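Probable sugar kinase (Clostridium perfringens, PDB 3KZH) probably phosphorylates a sugar or related small molecule as a carbohydrate kinase of the pfkB (ribokinase) family, its true substrate not being established. Local coordinates at residues V168-A173 against N189-E194; D206-S211 against G230-D235; D182-K187 against G218-F223. All blocks are in the same frame, centred on the assembly; numbering follows the deposited sequence.

Interaction 1 (V168-A173 against N189-E194); sequences VSAEKA and NRHEAE. With BGC (beta-D-glucopyranose), chain C.
A170 and E192 bring together the first turns of two short helices, 170-174 and 190-197, on the side of the ribokinase-like α/β fold where the glucose sits; their CA atoms are 4.6 Å apart. Contact between the segments is by van der Waals packing. The CG of E192 lies against the backbone at S169 and A170, 3.7 Å from A170 N, and beyond CG the side chain runs extended toward the sugar. At the outer margin, A170 CB approaches H191 CD2 obliquely at 3.6 Å. A173 CB faces the second helix and comes loosely near E192 O.

Hydrogen bonds within each segment hold the two helix starts. N189 and E192 form a capping box: the N-cap N189 takes E192 N on its OD1 at 3.0 Å, nearly along the C=O axis, and E192 OE1 returns a weak bond from N189 N. The chi1 of N189, 63°, sets CG between the backbone N and the carbonyl carbon, and from there OD1 reaches E192 N. S169 caps the other helix by accepting K172 N on OG. H191 ND1 in turn donates to E194 OE2, which is tilted from the imidazole plane, in a bent bond.

Both segments reach BGC, and D166 also binds it. E192 OE2 lies 3.3 Å from BGC O1, whereas the carbonyl O of V168 accepts a hydrogen bond from BGC O2 at 2.8 Å.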
loop_
_atom_site.group_PDB
_atom_site.type_symbol
_atom_site.label_atom_id
_atom_site.label_comp_id
_atom_site.label_asym_id
_atom_site.label_seq_id
_atom_site.Cartn_x
_atom_site.Cartn_y
_atom_site.Cartn_z
ATOM N N VAL A 168 -23.593 12.799 -3.780
ATOM C CA VAL A 168 -23.118 11.420 -4.074
ATOM C C VAL A 168 -24.095 10.503 -4.867
ATOM O O VAL A 168 -23.710 9.934 -5.897
ATOM C CB VAL A 168 -22.523 10.709 -2.790
ATOM C CG1 VAL A 168 -21.995 9.309 -3.107
ATOM C CG2 VAL A 168 -21.386 11.548 -2.219
ATOM N N SER A 169 -25.327 10.357 -4.377
ATOM C CA SER A 169 -26.362 9.538 -5.015
ATOM C C SER A 169 -27.747 10.060 -4.645
ATOM O O SER A 169 -27.889 10.831 -3.695
ATOM C CB SER A 169 -26.244 8.062 -4.596
ATOM O OG SER A 169 -26.723 7.839 -3.278
ATOM N N ALA A 170 -28.759 9.622 -5.401
ATOM C CA ALA A 170 -30.166 9.996 -5.177
ATOM C C ALA A 170 -30.712 9.437 -3.862
ATOM O O ALA A 170 -31.513 10.088 -3.181
ATOM C CB ALA A 170 -31.008 9.513 -6.319
ATOM N N GLU A 171 -30.244 8.238 -3.516
ATOM C CA GLU A 171 -30.627 7.532 -2.299
ATOM C C GLU A 171 -30.070 8.288 -1.096
ATOM O O GLU A 171 -30.801 8.567 -0.157
ATOM C CB GLU A 171 -30.088 6.092 -2.343
ATOM C CG GLU A 171 -30.729 5.095 -1.364
ATOM C CD GLU A 171 -30.053 5.052 0.005
ATOM O OE1 GLU A 171 -28.811 4.901 0.060
ATOM O OE2 GLU A 171 -30.772 5.176 1.023
ATOM N N LYS A 172 -28.789 8.646 -1.158
ATOM C CA LYS A 172 -28.118 9.383 -0.090
ATOM C C LYS A 172 -28.646 10.809 0.066
ATOM O O LYS A 172 -28.566 11.379 1.152
ATOM C CB LYS A 172 -26.610 9.413 -0.342
ATOM C CG LYS A 172 -25.848 8.225 0.213
ATOM C CD LYS A 172 -24.642 7.929 -0.653
ATOM C CE LYS A 172 -23.657 6.982 0.008
ATOM N NZ LYS A 172 -22.901 7.645 1.104
ATOM N N ALA A 173 -29.232 11.340 -1.010
ATOM C CA ALA A 173 -29.798 12.697 -1.058
ATOM C C ALA A 173 -31.111 12.886 -0.295
ATOM O O ALA A 173 -31.386 13.980 0.203
ATOM C CB ALA A 173 -29.965 13.148 -2.509
ATOM N N ASN A 189 -27.159 16.263 -9.491
ATOM C CA ASN A 189 -27.391 15.981 -10.898
ATOM C C ASN A 189 -28.913 16.063 -11.089
ATOM O O ASN A 189 -29.627 16.390 -10.133
ATOM C CB ASN A 189 -26.743 14.668 -11.391
ATOM C CG ASN A 189 -27.289 13.411 -10.725
ATOM O OD1 ASN A 189 -28.264 13.434 -9.981
ATOM N ND2 ASN A 189 -26.659 12.291 -11.026
ATOM N N ARG A 190 -29.410 15.773 -12.289
ATOM C CA ARG A 190 -30.852 15.842 -12.562
ATOM C C ARG A 190 -31.709 15.071 -11.547
ATOM O O ARG A 190 -32.513 15.689 -10.844
ATOM C CB ARG A 190 -31.161 15.396 -13.993
ATOM C CG ARG A 190 -32.603 15.662 -14.425
ATOM C CD ARG A 190 -32.913 15.098 -15.799
ATOM N NE ARG A 190 -32.188 15.797 -16.858
ATOM C CZ ARG A 190 -32.718 16.713 -17.669
ATOM N NH1 ARG A 190 -33.997 17.066 -17.558
ATOM N NH2 ARG A 190 -31.965 17.267 -18.613
ATOM N N HIS A 191 -31.418 13.777 -11.374
ATOM C CA HIS A 191 -32.157 12.905 -10.453
ATOM C C HIS A 191 -32.035 13.276 -8.972
ATOM O O HIS A 191 -33.030 13.246 -8.257
ATOM C CB HIS A 191 -31.797 11.429 -10.683
ATOM C CG HIS A 191 -32.873 10.473 -10.258
ATOM N ND1 HIS A 191 -34.156 10.523 -10.763
ATOM C CD2 HIS A 191 -32.868 9.468 -9.352
ATOM C CE1 HIS A 191 -34.894 9.593 -10.183
ATOM N NE2 HIS A 191 -34.137 8.939 -9.322
ATOM N N GLU A 192 -30.841 13.678 -8.535
ATOM C CA GLU A 192 -30.605 14.079 -7.139
ATOM C C GLU A 192 -31.346 15.381 -6.818
ATOM O O GLU A 192 -31.786 15.582 -5.687
ATOM C CB GLU A 192 -29.111 14.251 -6.855
ATOM C CG GLU A 192 -28.276 12.981 -6.902
ATOM C CD GLU A 192 -26.767 13.233 -6.971
ATOM O OE1 GLU A 192 -26.311 14.388 -6.817
ATOM O OE2 GLU A 192 -26.022 12.263 -7.202
ATOM N N ALA A 193 -31.509 16.236 -7.832
ATOM C CA ALA A 193 -32.220 17.515 -7.706
ATOM C C ALA A 193 -33.729 17.299 -7.617
ATOM O O ALA A 193 -34.428 18.092 -6.993
ATOM C CB ALA A 193 -31.892 18.423 -8.879
ATOM N N GLU A 194 -34.213 16.222 -8.244
ATOM C CA GLU A 194 -35.629 15.850 -8.222
ATOM C C GLU A 194 -36.022 15.377 -6.827
ATOM O O GLU A 194 -37.090 15.735 -6.319
ATOM C CB GLU A 194 -35.913 14.735 -9.228
ATOM C CG GLU A 194 -35.734 15.159 -10.662
ATOM C CD GLU A 194 -35.977 14.049 -11.651
ATOM O OE1 GLU A 194 -36.758 14.277 -12.601
ATOM O OE2 GLU A 194 -35.383 12.961 -11.490
HETATM C C2 BGC C . -22.947 12.359 -8.660
HETATM C C3 BGC C . -22.217 12.510 -10.029
HETATM C C4 BGC C . -22.577 13.985 -10.487
HETATM C C5 BGC C . -22.116 15.082 -9.435
HETATM C C6 BGC C . -22.444 16.476 -9.786
HETATM C C1 BGC C . -22.390 13.407 -7.700
HETATM O O1 BGC C . -22.947 13.274 -6.598
HETATM O O2 BGC C . -22.696 11.206 -8.194
HETATM O O3 BGC C . -22.794 11.642 -10.778
HETATM O O4 BGC C . -22.018 14.190 -11.661
HETATM O O5 BGC C . -22.684 14.797 -8.178
#

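Interaction 2 (D206-S211 against G230-D235); sequences DLIKAS and GIFYND
L207 and S211, one helical turn apart, meet F232 and N234 of strand 231-234, whose axis passes 9.0 Å from that of helix segment 206-211 at a crossing angle of -46°. F232 and N234, two residues apart on the strand, both direct their side chains at the helix.

F232 carries the largest part of the buried area. Its CG is anti to the backbone N (chi1 177°), and L207 CB stands over the centre of one ring face, 3.7 Å from the centroid and close to the ring normal, a CH-pi contact. The two methyls of L207 reach farther back: CD1 meets CD1 and CG of the ring, while CD2 lies near CG and CD2. The I208 and F232 side chains cross at about a right angle, I208 CG1 3.9 Å from F232 CZ. At the rim, S211 OG comes to 3.2 Å from F232 CE2, close to the ring plane.

Next to the ring comes the polar pair. N234 ND2 donates to S211 OG at 3.0 Å, with an N-H...O angle of 167° and the hydroxyl oxygen close to the amide plane. The other end of the amide is held too, since N234 OD1 accepts from G236 N in the following turn.

This is a helix packed on a sheet in the α/β fold, with I201 and L226 of nearby loops also touching L207. S211 OG lies 2.8 Å from L207 O and 3.2 Å from I208 O. A buried serine can thus take the amide N-H while remaining close to its own helix's carbonyls, so the polar pair is accommodated beside an aromatic ring.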
loop_
_atom_site.group_PDB
_atom_site.type_symbol
_atom_site.label_atom_id
_atom_site.label_comp_id
_atom_site.label_asym_id
_atom_site.label_seq_id
_atom_site.Cartn_x
_atom_site.Cartn_y
_atom_site.Cartn_z
ATOM N N ASP A 206 -38.605 23.591 -15.471
ATOM C CA ASP A 206 -38.560 22.824 -14.222
ATOM C C ASP A 206 -37.218 23.045 -13.519
ATOM O O ASP A 206 -37.155 23.075 -12.281
ATOM C CB ASP A 206 -38.780 21.337 -14.482
ATOM C CG ASP A 206 -40.157 21.027 -15.058
ATOM O OD1 ASP A 206 -41.130 21.752 -14.759
ATOM O OD2 ASP A 206 -40.258 20.044 -15.820
ATOM N N LEU A 207 -36.168 23.248 -14.326
ATOM C CA LEU A 207 -34.808 23.522 -13.849
ATOM C C LEU A 207 -34.789 24.877 -13.164
ATOM O O LEU A 207 -34.198 25.008 -12.102
ATOM C CB LEU A 207 -33.799 23.512 -15.004
ATOM C CG LEU A 207 -33.189 22.177 -15.426
ATOM C CD1 LEU A 207 -32.524 22.283 -16.777
ATOM C CD2 LEU A 207 -32.209 21.703 -14.354
ATOM N N ILE A 208 -35.485 25.857 -13.756
ATOM C CA ILE A 208 -35.601 27.205 -13.191
ATOM C C ILE A 208 -36.437 27.161 -11.901
ATOM O O ILE A 208 -36.073 27.798 -10.918
ATOM C CB ILE A 208 -36.195 28.234 -14.220
ATOM C CG1 ILE A 208 -35.243 28.393 -15.413
ATOM C CG2 ILE A 208 -36.399 29.619 -13.575
ATOM C CD1 ILE A 208 -35.829 29.151 -16.611
ATOM N N LYS A 209 -37.481 26.327 -11.888
ATOM C CA LYS A 209 -38.381 26.168 -10.732
ATOM C C LYS A 209 -37.678 25.486 -9.549
ATOM O O LYS A 209 -37.821 25.919 -8.402
ATOM C CB LYS A 209 -39.631 25.376 -11.149
ATOM C CG LYS A 209 -40.749 25.296 -10.115
ATOM C CD LYS A 209 -41.797 24.253 -10.510
ATOM C CE LYS A 209 -42.781 24.004 -9.360
ATOM N NZ LYS A 209 -43.646 22.808 -9.583
ATOM N N ALA A 210 -36.894 24.449 -9.852
ATOM C CA ALA A 210 -36.130 23.679 -8.860
ATOM C C ALA A 210 -35.072 24.540 -8.196
ATOM O O ALA A 210 -35.014 24.642 -6.964
ATOM C CB ALA A 210 -35.483 22.490 -9.518
ATOM N N SER A 211 -34.289 25.217 -9.035
ATOM C CA SER A 211 -33.238 26.095 -8.564
ATOM C C SER A 211 -33.778 27.308 -7.802
ATOM O O SER A 211 -33.193 27.679 -6.784
ATOM C CB SER A 211 -32.301 26.485 -9.702
ATOM O OG SER A 211 -32.958 27.164 -10.745
ATOM N N GLY A 230 -24.771 19.343 -20.202
ATOM C CA GLY A 230 -24.007 20.329 -19.469
ATOM C C GLY A 230 -24.406 20.636 -18.047
ATOM O O GLY A 230 -24.816 19.765 -17.289
ATOM N N ILE A 231 -24.219 21.896 -17.677
ATOM C CA ILE A 231 -24.504 22.358 -16.333
ATOM C C ILE A 231 -25.490 23.497 -16.355
ATOM O O ILE A 231 -25.333 24.451 -17.114
ATOM C CB ILE A 231 -23.198 22.874 -15.633
ATOM C CG1 ILE A 231 -22.112 21.789 -15.615
ATOM C CG2 ILE A 231 -23.482 23.456 -14.240
ATOM C CD1 ILE A 231 -22.372 20.577 -14.775
ATOM N N PHE A 232 -26.478 23.396 -15.476
ATOM C CA PHE A 232 -27.476 24.430 -15.286
ATOM C C PHE A 232 -27.055 25.148 -13.997
ATOM O O PHE A 232 -26.779 24.497 -12.993
ATOM C CB PHE A 232 -28.875 23.811 -15.129
ATOM C CG PHE A 232 -29.949 24.819 -14.849
ATOM C CD1 PHE A 232 -30.547 25.535 -15.904
ATOM C CD2 PHE A 232 -30.316 25.125 -13.514
ATOM C CE1 PHE A 232 -31.490 26.549 -15.640
ATOM C CE2 PHE A 232 -31.252 26.135 -13.234
ATOM C CZ PHE A 232 -31.842 26.853 -14.295
ATOM N N TYR A 233 -27.075 26.476 -14.008
ATOM C CA TYR A 233 -26.706 27.259 -12.827
ATOM C C TYR A 233 -27.727 28.332 -12.471
ATOM O O TYR A 233 -28.436 28.834 -13.352
ATOM C CB TYR A 233 -25.325 27.912 -13.010
ATOM C CG TYR A 233 -25.204 28.918 -14.151
ATOM C CD1 TYR A 233 -25.490 30.292 -13.955
ATOM C CD2 TYR A 233 -24.777 28.514 -15.420
ATOM C CE1 TYR A 233 -25.360 31.232 -15.002
ATOM C CE2 TYR A 233 -24.633 29.454 -16.478
ATOM C CZ TYR A 233 -24.938 30.806 -16.257
ATOM O OH TYR A 233 -24.903 31.711 -17.301
ATOM N N ASN A 234 -27.696 28.765 -11.206
ATOM C CA ASN A 234 -28.574 29.831 -10.705
ATOM C C ASN A 234 -28.042 30.362 -9.376
ATOM O O ASN A 234 -27.843 29.595 -8.440
ATOM C CB ASN A 234 -30.016 29.325 -10.529
ATOM C CG ASN A 234 -31.064 30.458 -10.443
ATOM O OD1 ASN A 234 -30.748 31.645 -10.461
ATOM N ND2 ASN A 234 -32.321 30.067 -10.328
ATOM N N ASP A 235 -27.800 31.671 -9.307
ATOM C CA ASP A 235 -27.333 32.305 -8.071
ATOM C C ASP A 235 -28.277 33.408 -7.564
ATOM O O ASP A 235 -27.954 34.139 -6.618
ATOM C CB ASP A 235 -25.884 32.822 -8.206
ATOM C CG ASP A 235 -25.714 33.904 -9.272
ATOM O OD1 ASP A 235 -26.592 34.767 -9.420
ATOM O OD2 ASP A 235 -24.671 33.913 -9.957
#

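Interaction 3 (D182-K187 against G218-F223); sequences DFHTIK and GIKKVF. With BGC (beta-D-glucopyranose), chain C.
K187 and F223 meet where strand 185-186 ends alongside strand 221-225, near the sugar, and the lysine can be followed outward from its CB. CG, anti to the backbone N (chi1 -151°), lies 3.8 Å from F223 CB, the two side chains crossing at about a right angle. The chain then bends at each further torsion: K187 CD is 3.2 Å and CE 2.6 Å from BGC C6, with F259 and V260 of helix 255-268 alongside the lysine. At the tip, NZ is covalently bonded to BGC C6, at 1.4 Å; the lysine is thus seen as a sugar-modified residue.

Behind K187 the backbones pair in parallel, T185 with K221 and I186 with V222, as adjacent strands of the central sheet of the ribokinase-like fold. Helices 190-197 and 204-217 lie between them in the chain, a β-α-β type of crossover connection. H184 O takes K221 N at 2.8 Å and, more weakly, K220 N; I186 N then donates to K221 O, and F223 N donates weakly to I186 O. A CA-H...O contact from T185 to K221 O lies beside these bonds.

The side chains of T185 and K221 share one face of the sheet. T185 OG1 packs against K221 CB, and its CG2 reaches the edge of the F223 ring, 3.8 Å from CD2; the hydroxyl is also hydrogen-bonded to Y267 on helix 255-268. On the face of I186 and V222, I186 crosses I219 at about a right angle, with its CG2 4.0 Å from I219 CD1, and F214 of helix 204-217 touches both. Before T185 and K221 in the chain, K220 CB sits over the centre of the H184 imidazole, a CH-pi contact, while H184 ND1 and T185 OG1 share a hydrogen bond of 2.8 Å.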
loop_
_atom_site.group_PDB
_atom_site.type_symbol
_atom_site.label_atom_id
_atom_site.label_comp_id
_atom_site.label_asym_id
_atom_site.label_seq_id
_atom_site.Cartn_x
_atom_site.Cartn_y
_atom_site.Cartn_z
ATOM N N ASP A 182 -29.321 24.938 4.812
ATOM C CA ASP A 182 -28.178 25.577 5.463
ATOM C C ASP A 182 -26.902 25.668 4.634
ATOM O O ASP A 182 -25.927 26.301 5.043
ATOM C CB ASP A 182 -27.902 24.921 6.818
ATOM C CG ASP A 182 -29.015 25.168 7.825
ATOM O OD1 ASP A 182 -29.531 26.313 7.882
ATOM O OD2 ASP A 182 -29.364 24.207 8.555
ATOM N N PHE A 183 -26.939 25.067 3.451
ATOM C CA PHE A 183 -25.817 25.078 2.528
ATOM C C PHE A 183 -25.806 26.336 1.671
ATOM O O PHE A 183 -26.860 26.880 1.321
ATOM C CB PHE A 183 -25.860 23.848 1.616
ATOM C CG PHE A 183 -25.395 22.584 2.270
ATOM C CD1 PHE A 183 -24.031 22.263 2.309
ATOM C CD2 PHE A 183 -26.310 21.694 2.844
ATOM C CE1 PHE A 183 -23.568 21.065 2.920
ATOM C CE2 PHE A 183 -25.873 20.495 3.454
ATOM C CZ PHE A 183 -24.494 20.183 3.490
ATOM N N HIS A 184 -24.596 26.812 1.386
ATOM C CA HIS A 184 -24.359 27.980 0.542
ATOM C C HIS A 184 -24.424 27.519 -0.928
ATOM O O HIS A 184 -24.847 28.261 -1.808
ATOM C CB HIS A 184 -22.977 28.569 0.887
ATOM C CG HIS A 184 -22.447 29.571 -0.100
ATOM N ND1 HIS A 184 -22.033 29.221 -1.371
ATOM C CD2 HIS A 184 -22.217 30.898 0.016
ATOM C CE1 HIS A 184 -21.574 30.290 -1.990
ATOM N NE2 HIS A 184 -21.671 31.321 -1.173
ATOM N N THR A 185 -23.985 26.293 -1.175
ATOM C CA THR A 185 -23.972 25.741 -2.517
ATOM C C THR A 185 -24.320 24.279 -2.490
ATOM O O THR A 185 -23.895 23.546 -1.598
ATOM C CB THR A 185 -22.558 25.915 -3.187
ATOM O OG1 THR A 185 -22.296 27.305 -3.394
ATOM C CG2 THR A 185 -22.449 25.188 -4.543
ATOM N N ILE A 186 -25.182 23.884 -3.417
ATOM C CA ILE A 186 -25.511 22.473 -3.582
ATOM C C ILE A 186 -25.126 22.159 -5.036
ATOM O O ILE A 186 -25.174 23.025 -5.905
ATOM C CB ILE A 186 -27.006 22.112 -3.248
ATOM C CG1 ILE A 186 -28.001 22.914 -4.086
ATOM C CG2 ILE A 186 -27.269 22.273 -1.747
ATOM C CD1 ILE A 186 -29.339 22.244 -4.208
ATOM N N LYS A 187 -24.709 20.915 -5.292
ATOM C CA LYS A 187 -24.294 20.506 -6.613
ATOM C C LYS A 187 -24.907 19.100 -6.975
ATOM O O LYS A 187 -24.194 18.058 -6.969
ATOM C CB LYS A 187 -22.765 20.498 -6.747
ATOM C CG LYS A 187 -22.277 20.786 -8.205
ATOM C CD LYS A 187 -22.228 19.586 -9.083
ATOM C CE LYS A 187 -21.356 18.474 -8.543
ATOM N NZ LYS A 187 -21.955 17.190 -8.668
ATOM N N GLY A 218 -32.851 29.229 1.221
ATOM C CA GLY A 218 -31.708 29.927 1.786
ATOM C C GLY A 218 -30.390 29.613 1.094
ATOM O O GLY A 218 -29.366 30.223 1.412
ATOM N N ILE A 219 -30.414 28.666 0.154
ATOM C CA ILE A 219 -29.221 28.281 -0.602
ATOM C C ILE A 219 -28.813 29.459 -1.494
ATOM O O ILE A 219 -29.664 30.128 -2.078
ATOM C CB ILE A 219 -29.449 26.966 -1.414
ATOM C CG1 ILE A 219 -29.867 25.833 -0.462
ATOM C CG2 ILE A 219 -28.177 26.569 -2.194
ATOM C CD1 ILE A 219 -30.457 24.597 -1.126
ATOM N N LYS A 220 -27.515 29.749 -1.520
ATOM C CA LYS A 220 -26.991 30.871 -2.291
ATOM C C LYS A 220 -26.679 30.587 -3.746
ATOM O O LYS A 220 -26.897 31.444 -4.592
ATOM C CB LYS A 220 -25.743 31.454 -1.614
ATOM C CG LYS A 220 -25.909 31.854 -0.153
ATOM C CD LYS A 220 -26.858 33.031 0.045
ATOM C CE LYS A 220 -26.839 33.513 1.493
ATOM N NZ LYS A 220 -27.302 32.472 2.458
ATOM N N LYS A 221 -26.095 29.421 -4.026
ATOM C CA LYS A 221 -25.708 29.053 -5.394
ATOM C C LYS A 221 -26.101 27.624 -5.772
ATOM O O LYS A 221 -25.777 26.679 -5.051
ATOM C CB LYS A 221 -24.190 29.247 -5.596
ATOM C CG LYS A 221 -23.644 30.626 -5.234
ATOM C CD LYS A 221 -22.749 31.202 -6.293
ATOM C CE LYS A 221 -22.409 32.661 -5.980
ATOM N NZ LYS A 221 -21.573 32.807 -4.762
ATOM N N VAL A 222 -26.792 27.473 -6.908
ATOM C CA VAL A 222 -27.240 26.160 -7.394
ATOM C C VAL A 222 -26.592 25.729 -8.713
ATOM O O VAL A 222 -26.577 26.479 -9.670
ATOM C CB VAL A 222 -28.799 26.102 -7.551
ATOM C CG1 VAL A 222 -29.267 24.700 -8.014
ATOM C CG2 VAL A 222 -29.477 26.457 -6.252
ATOM N N PHE A 223 -26.063 24.509 -8.734
ATOM C CA PHE A 223 -25.443 23.923 -9.925
ATOM C C PHE A 223 -26.048 22.529 -10.138
ATOM O O PHE A 223 -25.929 21.665 -9.272
ATOM C CB PHE A 223 -23.918 23.805 -9.771
ATOM C CG PHE A 223 -23.212 25.118 -9.605
ATOM C CD1 PHE A 223 -22.903 25.913 -10.722
ATOM C CD2 PHE A 223 -22.914 25.602 -8.318
ATOM C CE1 PHE A 223 -22.316 27.191 -10.556
ATOM C CE2 PHE A 223 -22.325 26.877 -8.141
ATOM C CZ PHE A 223 -22.028 27.674 -9.275
HETATM C C2 BGC C . -22.947 12.359 -8.660
HETATM C C3 BGC C . -22.217 12.510 -10.029
HETATM C C4 BGC C . -22.577 13.985 -10.487
HETATM C C5 BGC C . -22.116 15.082 -9.435
HETATM C C6 BGC C . -22.444 16.476 -9.786
HETATM C C1 BGC C . -22.390 13.407 -7.700
HETATM O O1 BGC C . -22.947 13.274 -6.598
HETATM O O2 BGC C . -22.696 11.206 -8.194
HETATM O O3 BGC C . -22.794 11.642 -10.778
HETATM O O4 BGC C . -22.018 14.190 -11.661
HETATM O O5 BGC C . -22.684 14.797 -8.178
#

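In the fold
Interactions 1 and 3 converge on the same glucose: the first approaches it through V168 and E192, the second through the covalent link at K187, and their centres are about 14 Å apart. They touch lightly where E192 OE1 lies 4.2 Å from K187 O. Interaction 2 lies farther from the sugar, the side chain of F232 being about 11 Å from it. It is joined to interaction 3, about 11 Å away between centres, because strands 221-225 and 231-234 are neighbours in the sheet; N234 O and V222 N, 2.8 Å apart, are a probable hydrogen bond. Helix 204-217 follows helix 190-197 in the chain, and interactions 1 and 2 do not touch.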